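Local coordinates for hydroquinone dioxygenase large subunit (PDB 4ZXA), which probably opens the aromatic ring of hydroquinone with dioxygen, as the large subunit of a two-subunit, Fe2+-dependent hydroquinone 1,2-dioxygenase, at residues T27-F32 with L133-N138; I170-M175 with P232-V237; V294-A299 with P334-F339. All coordinates share one frame; numbering follows the deposited sequence.

Overall arrangement
The three contacts follow one another along the chain. Interaction 1, in the N-terminal part, sets the loop before strand 32-34 against the end of helix 122-136. Interactions 2 and 3 both reach the sheet of strands 236-238, 241-249, 310-318, 262-266 and 293-297, at its two outermost strands within this chain; their centres are about 25 Å apart. Interaction 1 lies about 33 Å from interaction 2 and about 41 Å from interaction 3, centre to centre, and across the middle of the chain from the latter. The two contacts on the sheet thus link its outer strands to the small subunit and, through Pro232 of interaction 2, to bound 4-hydroxybenzonitrile, while interaction 1 joins parts of the N-terminal region away from both.

Interaction 1 (T27-F32 with L133-N138); sequences TGYRSF and LRDWTN
Asp135 takes the backbone N-H of Arg30 on the syn side of OD2, tilted out of the carboxylate plane, with N to OD2 at 2.9 Å and the bond nearly straight at 172°. The carbonyl of Arg30 is held too: Trp136 donates from NE1 to Arg30 O at 3.1 Å, with the oxygen in the plane of the indole. Two successive side chains at the close of helix 122-136 thus grip the backbone N-H and C=O of Arg30. With CG anti to its backbone N (chi1 -171°), the Asp135 carboxylate also lies against the extended Arg30 chain, where CG comes within 3.6 Å of OD1; the Arg30 NE to Asp135 OD1 ion pair is long. Tyr29, Phe32 and Trp136 make an aromatic cluster, the indole meeting Tyr29 obliquely, CD1 to CD1 at 4.1 Å, while NE1 lies at the edge of the Phe32 ring. Just past the helix end, Asn138 ND2 donates to Tyr29 OH at 3.1 Å, amide and ring being nearly coplanar. Further out, Gly155 O bonds that same hydroxyl, Asn158 N holds Asn138 OD1, and Arg30 NH1 is hydrogen-bonded to Ser21 O. An ST turn, with Thr27 OG1 accepting from Tyr29 N, fixes the start of Tyr29.

Interaction 2 (I170-M175 with P232-V237); sequences IATKRM and PSVTSV. With H8N (4-hydroxybenzonitrile), chain J.
A chi1 of -52° in Thr172 sets OG1 beside its own backbone N, from where it reaches Val234 O; CG2 lies anti to that N. Val234 answers with CG1 anti to its N (chi1 173°), and this methyl packs against Thr172 CB at 3.8 Å. The hydroxyl donates to Val234 O with OG1 only 2.7 Å away, approaching from above the carbonyl plane, and OG1 is also hydrogen-bonded to Ser182 OG. An alanine in place of Thr172 would probably leave Val234 O without this donor and Ser182 OG without this partner, and open a small gap where CG2 lay near CG1 of Val234.

Farther along, Val237 N donates to Arg174 O at 3.0 Å, bent to 143°, and the same oxygen receives a CA-H...O contact from Ser236 CA at 3.4 Å. Val237 CG2 rests on Lys173 O, 3.5 Å away. The Asp181 carboxylate takes the backbone N-H groups of Lys173, Arg174 and Met175.

Segment 170-175 thus meets strand 236-238, an outermost strand of its sheet within this chain, through a single backbone hydrogen bond. The small subunit meets this edge as well: its Asp80 forms a salt bridge with Arg174, and its Gln151 bonds Ser236 OG. At the start of the segment 232-237, Pro232 presents CD to atom CAE of 4-hydroxybenzonitrile at 3.5 Å, an apolar touch in the ligand pocket. The chemistry implies an anchorage made chiefly through backbone carbonyls, tying the 170-175 loop to a segment that reaches the pocket at one end and the partner subunit at the other.

Interaction 3 (V294-A299 with P334-F339); sequences VCAMPA and PYPIEF
Ala299 N gives its hydrogen to Pro334 O over 2.7 Å, nearly straight at 171°, and meets the carbonyl in its plane, on a lone pair. The same oxygen is wrapped by carbon from the other segment, CA and CB of Pro298 and CB of Ala299, with Pro298 CB at 3.3 Å from Pro334 O. The bond ties the C-terminal tail to the loop that follows strand 293-297, together with a second, apolar touch.

Within strand 293-297, Ala296 points its methyl at the tail, and CB meets CG of the Pro336 ring at 3.7 Å. Trp263 of the neighbouring strand 262-266 touches both of these residues. The Tyr335 ring leads away from the strand instead. There its OH donates to Glu338 OE2 at 2.7 Å, on the anti side and tilted out of the carboxylate plane, and Arg33 of the small subunit forms a salt bridge with that same oxygen.

Pro298 O is hydrogen-bonded by Asn258, a ligand of the cadmium ion, and the Pro298 side chain is about 9 Å from the metal. Near the start of strand 293-297, Val294 pairs in an antiparallel ladder with a strand of the small subunit. This is an outermost strand, within this chain, of what is probably the cupin barrel, its sheet continued by the small subunit and its end leading into the second shell of the metal site.

Interaction 1 (T27-F32 with L133-N138)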
ATOM      1  N   THR E  27      21.727   5.201  -8.780  1.00 32.61           N
ATOM      2  CA  THR E  27      20.353   5.665  -8.629  1.00 31.66           C
ATOM      3  C   THR E  27      20.224   7.156  -8.841  1.00 32.08           C
ATOM      4  O   THR E  27      19.192   7.628  -9.321  1.00 36.27           O
ATOM      5  CB  THR E  27      19.758   5.307  -7.257  1.00 31.47           C
ATOM      6  OG1 THR E  27      20.335   6.142  -6.248  1.00 28.86           O
ATOM      7  CG2 THR E  27      20.019   3.844  -6.925  1.00 27.18           C
ATOM      8  N   GLY E  28      21.268   7.899  -8.481  1.00 34.42           N
ATOM      9  CA  GLY E  28      21.264   9.345  -8.643  1.00 25.46           C
ATOM     10  C   GLY E  28      20.761  10.079  -7.412  1.00 35.00           C
ATOM     11  O   GLY E  28      20.644  11.308  -7.416  1.00 34.27           O
ATOM     12  N   TYR E  29      20.463   9.333  -6.352  1.00 29.24           N
ATOM     13  CA  TYR E  29      19.911   9.934  -5.145  1.00 28.84           C
ATOM     14  C   TYR E  29      20.934   9.978  -4.017  1.00 29.41           C
ATOM     15  O   TYR E  29      21.845   9.165  -3.962  1.00 29.31           O
ATOM     16  CB  TYR E  29      18.674   9.165  -4.656  1.00 27.39           C
ATOM     17  CG  TYR E  29      17.533   9.033  -5.653  1.00 28.38           C
ATOM     18  CD1 TYR E  29      16.797  10.142  -6.056  1.00 29.35           C
ATOM     19  CD2 TYR E  29      17.164   7.789  -6.159  1.00 30.43           C
ATOM     20  CE1 TYR E  29      15.746  10.020  -6.953  1.00 25.31           C
ATOM     21  CE2 TYR E  29      16.113   7.662  -7.056  1.00 27.94           C
ATOM     22  CZ  TYR E  29      15.411   8.782  -7.445  1.00 27.09           C
ATOM     23  OH  TYR E  29      14.376   8.660  -8.343  1.00 29.71           O
ATOM     24  N   ARG E  30      20.744  10.920  -3.104  1.00 29.16           N
ATOM     25  CA  ARG E  30      21.554  11.034  -1.901  1.00 31.12           C
ATOM     26  C   ARG E  30      20.916  10.283  -0.738  1.00 28.11           C
ATOM     27  O   ARG E  30      19.709  10.326  -0.554  1.00 32.19           O
ATOM     28  CB  ARG E  30      21.656  12.504  -1.493  1.00 33.43           C
ATOM     29  CG  ARG E  30      22.134  13.456  -2.568  1.00 34.96           C
ATOM     30  CD  ARG E  30      22.113  14.886  -2.044  1.00 31.77           C
ATOM     31  NE  ARG E  30      22.672  15.823  -3.010  1.00 35.24           N
ATOM     32  CZ  ARG E  30      23.966  16.109  -3.090  1.00 41.09           C
ATOM     33  NH1 ARG E  30      24.823  15.527  -2.262  1.00 35.42           N
ATOM     34  NH2 ARG E  30      24.406  16.973  -3.994  1.00 42.08           N
ATOM     35  N   SER E  31      21.720   9.620   0.070  1.00 28.69           N
ATOM     36  CA  SER E  31      21.209   9.074   1.319  1.00 31.74           C
ATOM     37  C   SER E  31      21.317  10.157   2.384  1.00 28.63           C
ATOM     38  O   SER E  31      22.073  11.101   2.227  1.00 28.24           O
ATOM     39  CB  SER E  31      22.001   7.832   1.739  1.00 31.49           C
ATOM     40  OG  SER E  31      23.379   8.142   1.878  1.00 36.98           O
ATOM     41  N   PHE E  32      20.554  10.029   3.464  1.00 32.62           N
ATOM     42  CA  PHE E  32      20.576  11.029   4.528  1.00 29.66           C
ATOM     43  C   PHE E  32      20.750  10.384   5.898  1.00 28.83           C
ATOM     44  O   PHE E  32      20.340   9.244   6.133  1.00 28.09           O
ATOM     45  CB  PHE E  32      19.313  11.911   4.499  1.00 25.60           C
ATOM     46  CG  PHE E  32      19.237  12.835   3.310  1.00 27.28           C
ATOM     47  CD1 PHE E  32      18.740  12.392   2.091  1.00 28.35           C
ATOM     48  CD2 PHE E  32      19.672  14.144   3.405  1.00 25.43           C
ATOM     49  CE1 PHE E  32      18.675  13.243   0.990  1.00 25.70           C
ATOM     50  CE2 PHE E  32      19.603  14.998   2.314  1.00 26.13           C
ATOM     51  CZ  PHE E  32      19.104  14.549   1.106  1.00 24.69           C
ATOM     52  N   LEU E 133      12.695  15.514   0.431  1.00 26.45           N
ATOM     53  CA  LEU E 133      11.694  15.754  -0.608  1.00 28.36           C
ATOM     54  C   LEU E 133      12.353  16.340  -1.850  1.00 29.64           C
ATOM     55  O   LEU E 133      12.123  15.879  -2.967  1.00 28.58           O
ATOM     56  CB  LEU E 133      10.579  16.689  -0.119  1.00 21.04           C
ATOM     57  CG  LEU E 133       9.611  16.185   0.947  1.00 24.97           C
ATOM     58  CD1 LEU E 133       8.806  17.360   1.526  1.00 27.60           C
ATOM     59  CD2 LEU E 133       8.690  15.115   0.365  1.00 23.98           C
ATOM     60  N   ARG E 134      13.173  17.362  -1.647  1.00 31.50           N
ATOM     61  CA  ARG E 134      13.848  18.024  -2.753  1.00 29.74           C
ATOM     62  C   ARG E 134      14.597  17.003  -3.586  1.00 27.47           C
ATOM     63  O   ARG E 134      14.447  16.950  -4.805  1.00 30.38           O
ATOM     64  CB  ARG E 134      14.807  19.099  -2.233  1.00 33.62           C
ATOM     65  CG  ARG E 134      15.314  20.063  -3.300  1.00 41.68           C
ATOM     66  CD  ARG E 134      16.200  21.161  -2.694  1.00 57.96           C
ATOM     67  NE  ARG E 134      16.603  22.148  -3.699  1.00 64.63           N
ATOM     68  CZ  ARG E 134      16.194  23.417  -3.724  1.00 61.14           C
ATOM     69  NH1 ARG E 134      15.374  23.891  -2.786  1.00 48.36           N
ATOM     70  NH2 ARG E 134      16.618  24.223  -4.690  1.00 61.11           N
ATOM     71  N   ASP E 135      15.392  16.170  -2.923  1.00 31.70           N
ATOM     72  CA  ASP E 135      16.236  15.233  -3.642  1.00 24.07           C
ATOM     73  C   ASP E 135      15.473  14.044  -4.260  1.00 28.93           C
ATOM     74  O   ASP E 135      15.770  13.636  -5.380  1.00 26.66           O
ATOM     75  CB  ASP E 135      17.384  14.759  -2.752  1.00 27.70           C
ATOM     76  CG  ASP E 135      18.420  13.947  -3.526  1.00 33.01           C
ATOM     77  OD1 ASP E 135      19.162  14.548  -4.333  1.00 30.99           O
ATOM     78  OD2 ASP E 135      18.486  12.710  -3.333  1.00 27.90           O
ATOM     79  N   TRP E 136      14.486  13.498  -3.551  1.00 27.25           N
ATOM     80  CA  TRP E 136      13.825  12.273  -4.006  1.00 27.93           C
ATOM     81  C   TRP E 136      12.596  12.508  -4.894  1.00 31.87           C
ATOM     82  O   TRP E 136      12.034  11.557  -5.469  1.00 27.17           O
ATOM     83  CB  TRP E 136      13.447  11.386  -2.816  1.00 30.43           C
ATOM     84  CG  TRP E 136      14.624  10.936  -2.008  1.00 31.97           C
ATOM     85  CD1 TRP E 136      15.935  11.226  -2.238  1.00 24.05           C
ATOM     86  CD2 TRP E 136      14.595  10.107  -0.841  1.00 29.43           C
ATOM     87  NE1 TRP E 136      16.722  10.633  -1.290  1.00 25.89           N
ATOM     88  CE2 TRP E 136      15.924   9.940  -0.417  1.00 27.55           C
ATOM     89  CE3 TRP E 136      13.570   9.488  -0.119  1.00 23.97           C
ATOM     90  CZ2 TRP E 136      16.262   9.184   0.702  1.00 24.80           C
ATOM     91  CZ3 TRP E 136      13.907   8.737   0.993  1.00 25.81           C
ATOM     92  CH2 TRP E 136      15.237   8.590   1.391  1.00 23.98           C
ATOM     93  N   THR E 137      12.182  13.764  -5.012  1.00 21.51           N
ATOM     94  CA  THR E 137      11.053  14.078  -5.865  1.00 26.39           C
ATOM     95  C   THR E 137      11.492  14.541  -7.251  1.00 27.82           C
ATOM     96  O   THR E 137      12.003  15.640  -7.419  1.00 31.78           O
ATOM     97  CB  THR E 137      10.144  15.139  -5.242  1.00 25.49           C
ATOM     98  OG1 THR E 137       9.796  14.744  -3.907  1.00 22.20           O
ATOM     99  CG2 THR E 137       8.882  15.297  -6.081  1.00 28.03           C
ATOM    100  N   ASN E 138      11.261  13.687  -8.236  1.00 23.81           N
ATOM    101  CA  ASN E 138      11.609  13.961  -9.611  1.00 27.04           C
ATOM    102  C   ASN E 138      10.601  14.893 -10.228  1.00 28.65           C
ATOM    103  O   ASN E 138       9.528  15.093  -9.672  1.00 31.14           O
ATOM    104  CB  ASN E 138      11.645  12.653 -10.392  1.00 28.62           C
ATOM    105  CG  ASN E 138      12.627  11.672  -9.808  1.00 28.67           C
ATOM    106  OD1 ASN E 138      13.728  12.055  -9.400  1.00 30.39           O
ATOM    107  ND2 ASN E 138      12.230  10.403  -9.731  1.00 29.60           N
TER
HETATM  108  O   HOH W   1      20.554  13.785  -6.217  1.00 32.02           O

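Interaction 2 (I170-M175 with P232-V237)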
ATOM      1  N   ILE E 170       0.467  32.570   1.702  1.00 34.86           N
ATOM      2  CA  ILE E 170       0.177  33.623   2.666  1.00 35.44           C
ATOM      3  C   ILE E 170      -0.754  33.058   3.743  1.00 30.54           C
ATOM      4  O   ILE E 170      -1.788  32.482   3.435  1.00 30.91           O
ATOM      5  CB  ILE E 170      -0.509  34.839   2.018  1.00 27.73           C
ATOM      6  CG1 ILE E 170       0.465  35.602   1.130  1.00 28.40           C
ATOM      7  CG2 ILE E 170      -1.073  35.767   3.094  1.00 27.27           C
ATOM      8  CD1 ILE E 170      -0.170  36.763   0.389  1.00 33.82           C
ATOM      9  N   ALA E 171      -0.379  33.218   5.002  1.00 25.99           N
ATOM     10  CA  ALA E 171      -1.210  32.755   6.104  1.00 30.96           C
ATOM     11  C   ALA E 171      -2.517  33.539   6.176  1.00 31.54           C
ATOM     12  O   ALA E 171      -2.541  34.743   5.965  1.00 31.67           O
ATOM     13  CB  ALA E 171      -0.451  32.871   7.434  1.00 26.85           C
ATOM     14  N   THR E 172      -3.604  32.855   6.492  1.00 27.39           N
ATOM     15  CA  THR E 172      -4.868  33.546   6.696  1.00 31.27           C
ATOM     16  C   THR E 172      -4.922  34.216   8.068  1.00 31.57           C
ATOM     17  O   THR E 172      -4.920  33.532   9.095  1.00 31.44           O
ATOM     18  CB  THR E 172      -6.061  32.580   6.599  1.00 23.84           C
ATOM     19  OG1 THR E 172      -5.978  31.835   5.386  1.00 24.50           O
ATOM     20  CG2 THR E 172      -7.362  33.357   6.620  1.00 24.90           C
ATOM     21  N   LYS E 173      -5.003  35.546   8.089  1.00 32.51           N
ATOM     22  CA  LYS E 173      -5.211  36.274   9.343  1.00 27.18           C
ATOM     23  C   LYS E 173      -6.670  36.278   9.817  1.00 28.44           C
ATOM     24  O   LYS E 173      -6.954  36.101  11.005  1.00 28.82           O
ATOM     25  CB  LYS E 173      -4.712  37.715   9.250  1.00 27.76           C
ATOM     26  CG  LYS E 173      -5.085  38.511  10.507  1.00 34.60           C
ATOM     27  CD  LYS E 173      -4.534  39.920  10.509  1.00 38.06           C
ATOM     28  CE  LYS E 173      -5.109  40.743   9.384  1.00 35.95           C
ATOM     29  NZ  LYS E 173      -4.467  42.092   9.342  1.00 47.13           N
ATOM     30  N   ARG E 174      -7.595  36.497   8.890  1.00 26.11           N
ATOM     31  CA  ARG E 174      -9.009  36.602   9.243  1.00 28.94           C
ATOM     32  C   ARG E 174      -9.868  35.740   8.316  1.00 26.58           C
ATOM     33  O   ARG E 174     -10.577  34.819   8.744  1.00 24.98           O
ATOM     34  CB  ARG E 174      -9.432  38.071   9.134  1.00 30.31           C
ATOM     35  CG  ARG E 174     -10.568  38.490  10.049  1.00 30.62           C
ATOM     36  CD  ARG E 174     -10.724  40.020  10.068  1.00 33.45           C
ATOM     37  NE  ARG E 174     -11.903  40.429  10.829  1.00 32.86           N
ATOM     38  CZ  ARG E 174     -12.512  41.611  10.716  1.00 34.86           C
ATOM     39  NH1 ARG E 174     -12.056  42.533   9.870  1.00 24.92           N
ATOM     40  NH2 ARG E 174     -13.586  41.872  11.460  1.00 29.85           N
ATOM     41  N   MET E 175      -9.794  36.060   7.035  1.00 19.79           N
ATOM     42  CA  MET E 175     -10.557  35.369   6.024  1.00 26.00           C
ATOM     43  C   MET E 175      -9.850  35.629   4.703  1.00 25.92           C
ATOM     44  O   MET E 175      -9.248  36.678   4.523  1.00 28.62           O
ATOM     45  CB  MET E 175     -11.997  35.901   6.004  1.00 25.25           C
ATOM     46  CG  MET E 175     -12.843  35.412   4.841  1.00 31.16           C
ATOM     47  SD  MET E 175     -14.518  36.115   4.862  1.00 35.69           S
ATOM     48  CE  MET E 175     -15.222  35.118   6.157  1.00 22.30           C
ATOM     49  N   PRO E 232      -5.519  20.499   5.106  1.00 23.26           N
ATOM     50  CA  PRO E 232      -6.353  21.484   5.800  1.00 24.81           C
ATOM     51  C   PRO E 232      -5.700  22.862   5.729  1.00 29.22           C
ATOM     52  O   PRO E 232      -4.536  23.006   6.119  1.00 24.72           O
ATOM     53  CB  PRO E 232      -6.380  20.969   7.247  1.00 20.99           C
ATOM     54  CG  PRO E 232      -6.126  19.471   7.115  1.00 20.71           C
ATOM     55  CD  PRO E 232      -5.152  19.359   5.969  1.00 21.75           C
ATOM     56  N   SER E 233      -6.441  23.849   5.224  1.00 26.86           N
ATOM     57  CA  SER E 233      -5.937  25.200   5.063  1.00 23.36           C
ATOM     58  C   SER E 233      -6.977  26.197   5.606  1.00 27.91           C
ATOM     59  O   SER E 233      -8.176  26.058   5.338  1.00 27.90           O
ATOM     60  CB  SER E 233      -5.635  25.458   3.585  1.00 22.25           C
ATOM     61  OG  SER E 233      -5.017  26.717   3.396  1.00 26.38           O
ATOM     62  N   VAL E 234      -6.524  27.192   6.372  1.00 23.06           N
ATOM     63  CA  VAL E 234      -7.435  28.062   7.119  1.00 24.37           C
ATOM     64  C   VAL E 234      -8.240  29.006   6.212  1.00 26.79           C
ATOM     65  O   VAL E 234      -7.660  29.737   5.409  1.00 25.34           O
ATOM     66  CB  VAL E 234      -6.677  28.926   8.157  1.00 23.32           C
ATOM     67  CG1 VAL E 234      -7.615  29.920   8.795  1.00 19.04           C
ATOM     68  CG2 VAL E 234      -6.029  28.059   9.216  1.00 22.19           C
ATOM     69  N   THR E 235      -9.569  28.996   6.355  1.00 21.22           N
ATOM     70  CA  THR E 235     -10.426  29.898   5.592  1.00 22.90           C
ATOM     71  C   THR E 235     -11.252  30.850   6.452  1.00 22.29           C
ATOM     72  O   THR E 235     -11.919  31.718   5.921  1.00 24.66           O
ATOM     73  CB  THR E 235     -11.378  29.156   4.614  1.00 24.14           C
ATOM     74  OG1 THR E 235     -12.119  28.154   5.315  1.00 22.77           O
ATOM     75  CG2 THR E 235     -10.599  28.507   3.465  1.00 21.18           C
ATOM     76  N   SER E 236     -11.223  30.682   7.768  1.00 19.28           N
ATOM     77  CA  SER E 236     -11.818  31.670   8.656  1.00 23.00           C
ATOM     78  C   SER E 236     -11.292  31.511  10.080  1.00 25.85           C
ATOM     79  O   SER E 236     -11.127  30.391  10.583  1.00 23.40           O
ATOM     80  CB  SER E 236     -13.352  31.611   8.637  1.00 23.39           C
ATOM     81  OG  SER E 236     -13.837  30.357   9.081  1.00 21.56           O
ATOM     82  N   VAL E 237     -11.033  32.644  10.722  1.00 24.82           N
ATOM     83  CA  VAL E 237     -10.462  32.659  12.053  1.00 23.21           C
ATOM     84  C   VAL E 237     -11.400  33.328  13.054  1.00 21.13           C
ATOM     85  O   VAL E 237     -11.713  34.504  12.934  1.00 20.43           O
ATOM     86  CB  VAL E 237      -9.114  33.404  12.053  1.00 27.75           C
ATOM     87  CG1 VAL E 237      -8.480  33.370  13.449  1.00 23.22           C
ATOM     88  CG2 VAL E 237      -8.179  32.800  11.018  1.00 25.52           C
TER
HETATM   89  NAA H8N J 402      -6.291  13.740  11.084  1.00 25.61           N
HETATM   90  CAC H8N J 402      -6.389  14.218  10.050  1.00 26.08           C
HETATM   91  CAI H8N J 402      -6.561  14.839   8.704  1.00 22.33           C
HETATM   92  CAF H8N J 402      -7.816  14.788   8.111  1.00 26.14           C
HETATM   93  CAD H8N J 402      -8.016  15.352   6.855  1.00 25.04           C
HETATM   94  CAH H8N J 402      -6.936  15.956   6.230  1.00 21.20           C
HETATM   95  OAB H8N J 402      -7.117  16.503   4.989  1.00 24.40           O
HETATM   96  CAE H8N J 402      -5.678  16.007   6.821  1.00 23.16           C
HETATM   97  CAG H8N J 402      -5.490  15.445   8.074  1.00 22.78           C

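Interaction 3 (V294-A299 with P334-F339)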
ATOM      1  N   VAL E 294     -21.503  15.612  10.362  1.00 24.63           N
ATOM      2  CA  VAL E 294     -20.653  16.193  11.392  1.00 25.87           C
ATOM      3  C   VAL E 294     -20.179  15.094  12.342  1.00 25.52           C
ATOM      4  O   VAL E 294     -20.982  14.339  12.892  1.00 26.36           O
ATOM      5  CB  VAL E 294     -21.414  17.219  12.234  1.00 24.22           C
ATOM      6  CG1 VAL E 294     -20.523  17.715  13.353  1.00 24.41           C
ATOM      7  CG2 VAL E 294     -21.877  18.354  11.371  1.00 20.53           C
ATOM      8  N   CYS E 295     -18.874  15.004  12.536  1.00 22.13           N
ATOM      9  CA  CYS E 295     -18.322  13.928  13.337  1.00 20.16           C
ATOM     10  C   CYS E 295     -17.160  14.432  14.188  1.00 23.31           C
ATOM     11  O   CYS E 295     -16.327  15.223  13.730  1.00 22.68           O
ATOM     12  CB  CYS E 295     -17.864  12.787  12.428  1.00 21.45           C
ATOM     13  SG  CYS E 295     -17.230  11.314  13.288  1.00 24.63           S
ATOM     14  N   ALA E 296     -17.137  13.981  15.440  1.00 22.88           N
ATOM     15  CA  ALA E 296     -16.021  14.206  16.345  1.00 19.58           C
ATOM     16  C   ALA E 296     -15.121  12.972  16.323  1.00 18.78           C
ATOM     17  O   ALA E 296     -15.566  11.859  16.595  1.00 25.25           O
ATOM     18  CB  ALA E 296     -16.526  14.484  17.769  1.00 14.30           C
ATOM     19  N   MET E 297     -13.856  13.166  15.980  1.00 18.66           N
ATOM     20  CA  MET E 297     -12.876  12.093  16.098  1.00 22.01           C
ATOM     21  C   MET E 297     -12.161  12.198  17.458  1.00 18.95           C
ATOM     22  O   MET E 297     -11.458  13.170  17.730  1.00 19.49           O
ATOM     23  CB  MET E 297     -11.894  12.136  14.916  1.00 23.86           C
ATOM     24  CG  MET E 297     -12.549  11.870  13.547  1.00 20.04           C
ATOM     25  SD  MET E 297     -12.949  10.117  13.311  1.00 27.37           S
ATOM     26  CE  MET E 297     -13.898  10.163  11.775  1.00 21.86           C
ATOM     27  N   PRO E 298     -12.366  11.203  18.326  1.00 21.31           N
ATOM     28  CA  PRO E 298     -11.884  11.271  19.712  1.00 24.41           C
ATOM     29  C   PRO E 298     -10.363  11.317  19.832  1.00 28.88           C
ATOM     30  O   PRO E 298      -9.619  10.990  18.891  1.00 28.15           O
ATOM     31  CB  PRO E 298     -12.415   9.976  20.347  1.00 25.77           C
ATOM     32  CG  PRO E 298     -13.472   9.469  19.400  1.00 26.11           C
ATOM     33  CD  PRO E 298     -13.057   9.935  18.038  1.00 22.69           C
ATOM     34  N   ALA E 299      -9.906  11.713  21.013  1.00 23.65           N
ATOM     35  CA  ALA E 299      -8.491  11.928  21.245  1.00 23.30           C
ATOM     36  C   ALA E 299      -7.720  10.620  21.441  1.00 29.76           C
ATOM     37  O   ALA E 299      -6.490  10.639  21.526  1.00 30.01           O
ATOM     38  CB  ALA E 299      -8.308  12.825  22.441  1.00 23.15           C
ATOM     39  N   PRO E 334     -11.446  12.060  26.403  1.00 26.40           N
ATOM     40  CA  PRO E 334     -11.087  11.586  25.053  1.00 24.81           C
ATOM     41  C   PRO E 334     -12.165  11.893  24.014  1.00 26.85           C
ATOM     42  O   PRO E 334     -11.838  12.075  22.836  1.00 28.76           O
ATOM     43  CB  PRO E 334     -10.998  10.069  25.216  1.00 22.25           C
ATOM     44  CG  PRO E 334     -10.934   9.819  26.666  1.00 27.03           C
ATOM     45  CD  PRO E 334     -11.565  10.960  27.368  1.00 25.55           C
ATOM     46  N   TYR E 335     -13.429  11.908  24.435  1.00 23.11           N
ATOM     47  CA  TYR E 335     -14.538  12.268  23.539  1.00 26.27           C
ATOM     48  C   TYR E 335     -15.308  13.440  24.112  1.00 23.60           C
ATOM     49  O   TYR E 335     -15.543  13.499  25.316  1.00 26.66           O
ATOM     50  CB  TYR E 335     -15.472  11.091  23.315  1.00 22.72           C
ATOM     51  CG  TYR E 335     -16.070  10.533  24.573  1.00 25.72           C
ATOM     52  CD1 TYR E 335     -15.402   9.565  25.301  1.00 28.44           C
ATOM     53  CD2 TYR E 335     -17.310  10.964  25.034  1.00 29.84           C
ATOM     54  CE1 TYR E 335     -15.947   9.030  26.463  1.00 30.45           C
ATOM     55  CE2 TYR E 335     -17.868  10.438  26.191  1.00 31.69           C
ATOM     56  CZ  TYR E 335     -17.178   9.466  26.902  1.00 35.50           C
ATOM     57  OH  TYR E 335     -17.709   8.919  28.045  1.00 30.49           O
ATOM     58  N   PRO E 336     -15.710  14.370  23.244  1.00 24.96           N
ATOM     59  CA  PRO E 336     -16.143  15.721  23.622  1.00 23.22           C
ATOM     60  C   PRO E 336     -17.456  15.817  24.409  1.00 23.18           C
ATOM     61  O   PRO E 336     -17.551  16.693  25.250  1.00 25.95           O
ATOM     62  CB  PRO E 336     -16.275  16.426  22.271  1.00 23.98           C
ATOM     63  CG  PRO E 336     -16.615  15.338  21.330  1.00 22.65           C
ATOM     64  CD  PRO E 336     -15.791  14.162  21.790  1.00 25.61           C
ATOM     65  N   ILE E 337     -18.425  14.942  24.170  1.00 22.40           N
ATOM     66  CA  ILE E 337     -19.756  15.162  24.715  1.00 26.89           C
ATOM     67  C   ILE E 337     -20.385  13.956  25.422  1.00 31.47           C
ATOM     68  O   ILE E 337     -20.471  12.868  24.852  1.00 28.84           O
ATOM     69  CB  ILE E 337     -20.690  15.714  23.607  1.00 29.83           C
ATOM     70  CG1 ILE E 337     -20.244  17.131  23.253  1.00 30.19           C
ATOM     71  CG2 ILE E 337     -22.130  15.765  24.070  1.00 30.80           C
ATOM     72  CD1 ILE E 337     -20.420  17.458  21.838  1.00 26.83           C
ATOM     73  N   GLU E 338     -20.814  14.165  26.673  1.00 28.90           N
ATOM     74  CA  GLU E 338     -21.590  13.167  27.434  1.00 33.45           C
ATOM     75  C   GLU E 338     -23.102  13.348  27.256  1.00 34.39           C
ATOM     76  O   GLU E 338     -23.651  14.383  27.619  1.00 39.52           O
ATOM     77  CB  GLU E 338     -21.257  13.243  28.929  1.00 32.93           C
ATOM     78  CG  GLU E 338     -20.128  12.328  29.370  1.00 46.79           C
ATOM     79  CD  GLU E 338     -20.565  10.878  29.490  1.00 45.24           C
ATOM     80  OE1 GLU E 338     -21.436  10.592  30.331  1.00 49.61           O
ATOM     81  OE2 GLU E 338     -20.040  10.024  28.749  1.00 45.61           O
ATOM     82  N   PHE E 339     -23.769  12.336  26.706  1.00 34.83           N
ATOM     83  CA  PHE E 339     -25.203  12.400  26.452  1.00 35.76           C
ATOM     84  C   PHE E 339     -25.791  11.022  26.217  1.00 45.18           C
ATOM     85  O   PHE E 339     -25.088  10.011  26.299  1.00 43.13           O
ATOM     86  CB  PHE E 339     -25.519  13.305  25.254  1.00 36.04           C
ATOM     87  CG  PHE E 339     -25.101  12.735  23.921  1.00 36.68           C
ATOM     88  CD1 PHE E 339     -25.987  12.000  23.156  1.00 34.65           C
ATOM     89  CD2 PHE E 339     -23.829  12.953  23.427  1.00 32.68           C
ATOM     90  CE1 PHE E 339     -25.603  11.484  21.934  1.00 33.75           C
ATOM     91  CE2 PHE E 339     -23.448  12.438  22.197  1.00 34.27           C
ATOM     92  CZ  PHE E 339     -24.340  11.705  21.453  1.00 29.44           C
ATOM     93  OXT PHE E 339     -26.989  10.902  25.939  1.00 47.50           O
TER